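Ankyrin repeat-containing protein YAR1 (Saccharomyces cerevisiae, PDB 4BSZ) is an ankyrin-repeat protein that probably binds unfolded protein and is required for a normal rate of cell proliferation. Local coordinates at residues B[99-104]-B[131-136]; B[103-108]-B[139-144]; B[120-124]-B[151-155]. All coordinates share one frame; numbering follows the deposited sequence.

Interaction 1: B[99-104]-B[131-136]; sequences LHWASL and DAIFEA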
# COMPACT_ATOMS: atom_id res chain seq x y z
N LEU B 99 35.87 -8.29 -22.38
CA LEU B 99 35.01 -7.30 -21.77
C LEU B 99 34.31 -7.88 -20.55
O LEU B 99 34.25 -7.23 -19.50
CB LEU B 99 33.98 -6.81 -22.78
CG LEU B 99 33.11 -5.63 -22.35
CD1 LEU B 99 33.94 -4.55 -21.69
CD2 LEU B 99 32.39 -5.09 -23.57
N HIS B 100 33.78 -9.10 -20.69
CA HIS B 100 33.12 -9.80 -19.59
C HIS B 100 34.02 -9.83 -18.36
O HIS B 100 33.58 -9.52 -17.26
CB HIS B 100 32.79 -11.25 -19.97
CG HIS B 100 31.49 -11.40 -20.70
ND1 HIS B 100 31.39 -11.30 -22.07
CD2 HIS B 100 30.25 -11.67 -20.25
CE1 HIS B 100 30.14 -11.49 -22.43
NE2 HIS B 100 29.42 -11.71 -21.35
N TRP B 101 35.27 -10.22 -18.55
CA TRP B 101 36.21 -10.33 -17.45
C TRP B 101 36.56 -8.98 -16.84
O TRP B 101 36.66 -8.83 -15.62
CB TRP B 101 37.48 -11.01 -17.92
CG TRP B 101 37.33 -12.48 -18.09
CD1 TRP B 101 36.17 -13.19 -18.19
CD2 TRP B 101 38.40 -13.44 -18.16
NE1 TRP B 101 36.44 -14.53 -18.32
CE2 TRP B 101 37.81 -14.71 -18.30
CE3 TRP B 101 39.79 -13.35 -18.11
CZ2 TRP B 101 38.56 -15.87 -18.40
CZ3 TRP B 101 40.54 -14.50 -18.21
CH2 TRP B 101 39.92 -15.75 -18.35
N ALA B 102 36.75 -7.99 -17.71
CA ALA B 102 37.05 -6.63 -17.27
C ALA B 102 35.88 -6.08 -16.45
O ALA B 102 36.09 -5.34 -15.49
CB ALA B 102 37.35 -5.73 -18.46
N SER B 103 34.66 -6.46 -16.81
CA SER B 103 33.48 -5.96 -16.11
C SER B 103 33.31 -6.66 -14.77
O SER B 103 32.98 -6.03 -13.78
CB SER B 103 32.23 -6.13 -16.96
OG SER B 103 32.47 -5.60 -18.25
N LEU B 104 33.54 -7.97 -14.75
CA LEU B 104 33.53 -8.73 -13.51
C LEU B 104 34.53 -8.15 -12.50
O LEU B 104 34.24 -8.01 -11.32
CB LEU B 104 33.83 -10.20 -13.79
CG LEU B 104 33.90 -11.06 -12.52
CD1 LEU B 104 33.02 -12.30 -12.63
CD2 LEU B 104 35.33 -11.46 -12.23
N ASP B 131 25.55 -11.22 -20.33
CA ASP B 131 26.42 -10.28 -21.06
C ASP B 131 27.23 -9.42 -20.10
O ASP B 131 27.04 -9.48 -18.89
CB ASP B 131 25.62 -9.40 -22.02
CG ASP B 131 24.39 -8.78 -21.37
OD1 ASP B 131 24.37 -8.62 -20.13
OD2 ASP B 131 23.44 -8.46 -22.12
N ALA B 132 28.14 -8.62 -20.64
CA ALA B 132 28.97 -7.76 -19.79
C ALA B 132 28.13 -6.86 -18.87
O ALA B 132 28.49 -6.65 -17.71
CB ALA B 132 29.92 -6.95 -20.64
N ILE B 133 27.01 -6.34 -19.39
CA ILE B 133 26.09 -5.52 -18.60
C ILE B 133 25.65 -6.21 -17.31
O ILE B 133 25.67 -5.62 -16.23
CB ILE B 133 24.81 -5.17 -19.38
CG1 ILE B 133 25.14 -4.71 -20.81
CG2 ILE B 133 24.03 -4.11 -18.63
CD1 ILE B 133 25.60 -3.29 -20.91
N PHE B 134 25.24 -7.47 -17.42
CA PHE B 134 24.86 -8.26 -16.26
C PHE B 134 26.06 -8.43 -15.33
O PHE B 134 25.95 -8.18 -14.13
CB PHE B 134 24.33 -9.62 -16.69
CG PHE B 134 24.00 -10.54 -15.54
CD1 PHE B 134 24.98 -11.38 -15.00
CD2 PHE B 134 22.72 -10.57 -15.00
CE1 PHE B 134 24.69 -12.23 -13.94
CE2 PHE B 134 22.42 -11.41 -13.94
CZ PHE B 134 23.41 -12.25 -13.41
N GLU B 135 27.19 -8.88 -15.88
CA GLU B 135 28.35 -9.27 -15.08
C GLU B 135 28.82 -8.12 -14.20
O GLU B 135 29.13 -8.32 -13.02
CB GLU B 135 29.51 -9.77 -15.96
CG GLU B 135 29.30 -11.15 -16.61
CD GLU B 135 29.27 -12.32 -15.61
OE1 GLU B 135 29.57 -12.11 -14.41
OE2 GLU B 135 28.96 -13.45 -16.04
N ALA B 136 28.86 -6.92 -14.77
CA ALA B 136 29.25 -5.73 -14.01
C ALA B 136 28.37 -5.57 -12.78
O ALA B 136 28.86 -5.45 -11.66
CB ALA B 136 29.17 -4.50 -14.89
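The carbonyl oxygen of Leu99 is gripped twice from within its own helix: Ser103 N donates to Leu99 O over 2.8 Å, and Ser103 OG donates to Leu99 O over 2.7 Å from above the carbonyl plane. Folded back in this way by a chi1 of -50°, which puts OG beside its own backbone N, the serine hydroxyl turns no donor toward the neighbouring helix, and Ala132 CB can rest 3.7 Å from Ser103 OG and 3.9 Å from Leu99 CG. The two short helices run nearly parallel, 19° apart, with their axes 8.0 Å from each other. Small residues allow such closeness, and further along Ser103 CB meets Ala136 CB at 4.0 Å.

His100 closes the N-terminal side of the interface. One ring face looks onto the backbone of Ala132, while the edge at His100 CD2 meets Glu135 CG at 3.8 Å. Both ring nitrogens are engaged, ND1 with Thr97 OG1 and NE2 with His130 O, so the imidazole is locked in rotation; the Thr97–His100 pair is that of the ankyrin TPLH-type signature, here TALH. Across from it, Asp131 N-caps its helix through OD1, which accepts from Phe134 N over 3.1 Å. Because NE2 must donate to a carbonyl, ND1 probably accepts, consistent with a neutral histidine fastening one helix to the loop before the next.

Interaction 2: B[103-108]-B[139-144]; sequences SLNGKL and SGKEEV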
# COMPACT_ATOMS: atom_id res chain seq x y z
N SER B 103 34.66 -6.46 -16.81
CA SER B 103 33.48 -5.96 -16.11
C SER B 103 33.31 -6.66 -14.77
O SER B 103 32.98 -6.03 -13.78
CB SER B 103 32.23 -6.13 -16.96
OG SER B 103 32.47 -5.60 -18.25
N LEU B 104 33.54 -7.97 -14.75
CA LEU B 104 33.53 -8.73 -13.51
C LEU B 104 34.53 -8.15 -12.50
O LEU B 104 34.24 -8.01 -11.32
CB LEU B 104 33.83 -10.20 -13.79
CG LEU B 104 33.90 -11.06 -12.52
CD1 LEU B 104 33.02 -12.30 -12.63
CD2 LEU B 104 35.33 -11.46 -12.23
N ASN B 105 35.71 -7.79 -12.99
CA ASN B 105 36.74 -7.27 -12.10
C ASN B 105 36.71 -5.76 -11.95
O ASN B 105 37.59 -5.18 -11.31
CB ASN B 105 38.12 -7.75 -12.55
CG ASN B 105 38.29 -9.25 -12.37
OD1 ASN B 105 38.47 -9.73 -11.25
ND2 ASN B 105 38.24 -9.99 -13.47
N GLY B 106 35.70 -5.13 -12.53
CA GLY B 106 35.48 -3.70 -12.36
C GLY B 106 36.60 -2.80 -12.82
O GLY B 106 36.89 -1.79 -12.18
N LYS B 107 37.23 -3.16 -13.93
CA LYS B 107 38.32 -2.38 -14.49
C LYS B 107 37.80 -1.34 -15.48
O LYS B 107 37.71 -1.62 -16.68
CB LYS B 107 39.31 -3.31 -15.17
CG LYS B 107 39.80 -4.42 -14.28
CD LYS B 107 40.49 -3.89 -13.04
CE LYS B 107 41.12 -5.02 -12.23
NZ LYS B 107 41.98 -4.53 -11.12
N LEU B 108 37.47 -0.15 -14.97
CA LEU B 108 36.83 0.89 -15.78
C LEU B 108 37.65 1.41 -16.97
O LEU B 108 37.10 1.58 -18.06
CB LEU B 108 36.42 2.07 -14.89
CG LEU B 108 35.52 3.13 -15.53
CD1 LEU B 108 34.37 2.47 -16.27
CD2 LEU B 108 35.00 4.09 -14.47
N SER B 139 28.60 -8.26 -9.89
CA SER B 139 29.78 -8.19 -9.03
C SER B 139 29.89 -6.86 -8.27
O SER B 139 30.95 -6.55 -7.71
CB SER B 139 31.06 -8.42 -9.83
OG SER B 139 31.30 -9.80 -10.02
N GLY B 140 28.81 -6.08 -8.28
CA GLY B 140 28.77 -4.82 -7.56
C GLY B 140 29.73 -3.75 -8.07
O GLY B 140 30.15 -2.87 -7.33
N LYS B 141 30.07 -3.84 -9.35
CA LYS B 141 30.96 -2.87 -9.98
C LYS B 141 30.12 -1.76 -10.62
O LYS B 141 29.97 -1.69 -11.84
CB LYS B 141 31.91 -3.54 -10.98
CG LYS B 141 32.80 -4.64 -10.35
CD LYS B 141 33.40 -4.18 -9.01
CE LYS B 141 34.70 -4.91 -8.64
NZ LYS B 141 34.51 -6.35 -8.32
N GLU B 142 29.56 -0.92 -9.75
CA GLU B 142 28.63 0.14 -10.12
C GLU B 142 29.19 1.20 -11.08
O GLU B 142 28.43 1.77 -11.86
CB GLU B 142 28.09 0.80 -8.86
CG GLU B 142 27.21 -0.11 -8.01
CD GLU B 142 25.85 -0.40 -8.64
OE1 GLU B 142 25.58 0.07 -9.77
OE2 GLU B 142 25.03 -1.10 -7.99
N GLU B 143 30.49 1.46 -11.02
CA GLU B 143 31.12 2.42 -11.93
C GLU B 143 31.07 1.95 -13.38
O GLU B 143 30.71 2.71 -14.28
CB GLU B 143 32.55 2.71 -11.51
CG GLU B 143 32.67 3.56 -10.28
CD GLU B 143 34.01 4.26 -10.21
OE1 GLU B 143 35.02 3.66 -10.63
OE2 GLU B 143 34.04 5.41 -9.73
N VAL B 144 31.44 0.69 -13.59
CA VAL B 144 31.37 0.07 -14.91
C VAL B 144 29.92 -0.03 -15.40
O VAL B 144 29.63 0.17 -16.59
CB VAL B 144 32.00 -1.32 -14.89
CG1 VAL B 144 31.93 -1.96 -16.28
CG2 VAL B 144 33.43 -1.22 -14.42
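Two Schellman motifs, each with a glycine of positive phi at C-prime, end helices 98-104 and 132-138, and the turns they produce lie against each other. At Gly106, where there is no side chain, Lys141 lays its aliphatic stem alongside the backbone, Lys141 CG standing 3.5 Å from Gly106 CA. The lysine chain bends at chi2 (-44°) and again at chi4 (-68°), which curls the ammonium back to the end of the first helix, where Lys141 NZ gives a weak hydrogen bond to Leu104 O at 3.4 Å. Ser139 approaches the same carbonyl with carbon, its CB 3.5 Å from Leu104 O.

The 103-108 turn, in the second annotated repeat, is the tight turn of the ankyrin helix-turn-helix, in which a short loop reverses the chain into an antiparallel second helix; the 139-144 turn resembles it. Lys107 and Lys141 occupy the N-cap positions of helices 108-117 and 142-151. Val144, from the latter helix, points CG2 at the glycine, 3.8 Å from Gly106 CA. Leu108, whose CG lies anti to N (chi1 -169°), extends toward the same helix and brings CD1 within 4.2 Å of Val144 CG2. Its other methyl, CD2, meets the poorly ordered side chain of Glu143, which crosses the leucine at about a right angle.

Interaction 3: B[120-124]-B[151-155]; sequences ADPFI and KYDVE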
# COMPACT_ATOMS: atom_id res chain seq x y z
N ALA B 120 33.82 -2.64 -28.64
CA ALA B 120 33.49 -3.96 -28.14
C ALA B 120 31.99 -4.08 -27.90
O ALA B 120 31.33 -3.11 -27.52
CB ALA B 120 34.25 -4.24 -26.85
N ASP B 121 31.47 -5.29 -28.14
CA ASP B 121 30.06 -5.57 -27.92
C ASP B 121 29.86 -6.04 -26.47
O ASP B 121 30.40 -7.08 -26.08
CB ASP B 121 29.58 -6.63 -28.92
CG ASP B 121 28.06 -6.77 -28.96
OD1 ASP B 121 27.35 -5.79 -28.63
OD2 ASP B 121 27.57 -7.85 -29.33
N PRO B 122 29.11 -5.27 -25.67
CA PRO B 122 28.81 -5.64 -24.29
C PRO B 122 27.52 -6.45 -24.21
O PRO B 122 27.02 -6.71 -23.11
CB PRO B 122 28.61 -4.28 -23.62
CG PRO B 122 27.98 -3.45 -24.69
CD PRO B 122 28.53 -3.95 -26.02
N PHE B 123 26.99 -6.85 -25.36
CA PHE B 123 25.75 -7.61 -25.41
C PHE B 123 25.97 -9.08 -25.73
O PHE B 123 25.02 -9.86 -25.73
CB PHE B 123 24.77 -6.99 -26.41
CG PHE B 123 24.30 -5.63 -26.00
CD1 PHE B 123 23.45 -5.48 -24.92
CD2 PHE B 123 24.70 -4.50 -26.69
CE1 PHE B 123 23.01 -4.22 -24.53
CE2 PHE B 123 24.27 -3.24 -26.31
CZ PHE B 123 23.42 -3.10 -25.23
N ILE B 124 27.22 -9.45 -26.00
CA ILE B 124 27.56 -10.85 -26.24
C ILE B 124 27.16 -11.63 -25.01
O ILE B 124 27.50 -11.24 -23.89
CB ILE B 124 29.07 -11.06 -26.47
CG1 ILE B 124 29.60 -10.16 -27.59
CG2 ILE B 124 29.35 -12.53 -26.78
CD1 ILE B 124 29.27 -10.63 -28.98
N LYS B 151 26.33 4.91 -22.07
CA LYS B 151 26.87 4.65 -23.39
C LYS B 151 25.86 3.98 -24.32
O LYS B 151 25.71 4.38 -25.47
CB LYS B 151 28.10 3.76 -23.27
CG LYS B 151 28.95 3.70 -24.52
CD LYS B 151 29.52 5.06 -24.83
CE LYS B 151 30.41 4.96 -26.04
NZ LYS B 151 31.28 3.77 -25.86
N TYR B 152 25.17 2.96 -23.82
CA TYR B 152 24.28 2.20 -24.68
C TYR B 152 22.81 2.33 -24.31
O TYR B 152 22.45 2.69 -23.18
CB TYR B 152 24.71 0.73 -24.71
CG TYR B 152 26.16 0.54 -25.12
CD1 TYR B 152 26.53 0.55 -26.47
CD2 TYR B 152 27.16 0.37 -24.17
CE1 TYR B 152 27.84 0.38 -26.84
CE2 TYR B 152 28.49 0.19 -24.54
CZ TYR B 152 28.82 0.20 -25.88
OH TYR B 152 30.14 0.03 -26.25
N ASP B 153 21.95 2.06 -25.28
CA ASP B 153 20.53 2.07 -25.02
C ASP B 153 20.17 0.70 -24.46
O ASP B 153 19.88 -0.24 -25.20
CB ASP B 153 19.75 2.38 -26.29
CG ASP B 153 18.28 2.58 -26.02
OD1 ASP B 153 17.93 3.11 -24.94
OD2 ASP B 153 17.47 2.18 -26.88
N VAL B 154 20.20 0.60 -23.14
CA VAL B 154 19.96 -0.65 -22.44
C VAL B 154 18.58 -0.68 -21.81
O VAL B 154 18.25 0.20 -21.00
CB VAL B 154 20.99 -0.86 -21.32
CG1 VAL B 154 20.61 -2.05 -20.48
CG2 VAL B 154 22.37 -1.03 -21.89
N GLU B 155 17.80 -1.69 -22.19
CA GLU B 155 16.43 -1.91 -21.69
C GLU B 155 16.26 -3.39 -21.35
O GLU B 155 17.01 -4.23 -21.84
CB GLU B 155 15.39 -1.53 -22.75
CG GLU B 155 15.53 -0.13 -23.29
CD GLU B 155 14.30 0.32 -24.08
OE1 GLU B 155 13.26 -0.38 -24.03
OE2 GLU B 155 14.38 1.38 -24.74
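Tyr152 and Phe123 both carry CG beside their own backbone nitrogen and anti to the carbonyl carbon, the tyrosine with chi1 at -55°, and these torsions bring the two rings together between loops whose CA atoms stay 9 Å or more apart. Pro122 comes from the opposite direction to meet the phenol. Its CG sits over one face of the Tyr152 ring, 3.9 Å from the centroid and 21° off the normal, a CH-pi contact displaced toward the CE2 side of the ring. Lys151 CG lies over the other face, so each face carries an aliphatic carbon, both offset toward the rim.

Phe123 adds an offset edge-to-face pair: its edge is directed at the tyrosine face, with centroids 6.0 Å apart and planes at 77°. The far end of the phenylalanine serves two partners, since Phe123 CZ is 4.1 Å from Tyr152 CB and equally 4.1 Å from Val154 CG2, the valine methyl lying at the ring edge near its plane. Cohesion here is apolar, and Tyr152 OH is merely near Ala120 O at 3.6 Å. Around this cluster, Leu99 and Phe148 also pack on Pro122, and a basic side chain of another protein's chain packs on Val154. Ala120-Asp121 fits the Ala-Asp element that commonly follows the second helix of an ankyrin repeat, here packed against the chain leaving helix 142-151.

How the interactions relate
All three contacts join the second annotated ankyrin repeat to the chain that follows it. Interactions 1 and 2 are continuous, with centres about 7 Å apart: both use helix 98-104, share Ser103 and Leu104, and pass from helix 132-138 into helix 142-151 on the other side. Interaction 3 lies about 11 Å from interaction 1 and about 15 Å from interaction 2, centre to centre; it touches the former through Pro122 and Ile124 but not the latter. Along the chain its segments alternate with those of the other two. Helix faces, turns and loops are thus matched in succession, illustrating how a repeat protein can continue its stack through contacts between neighbouring helical units.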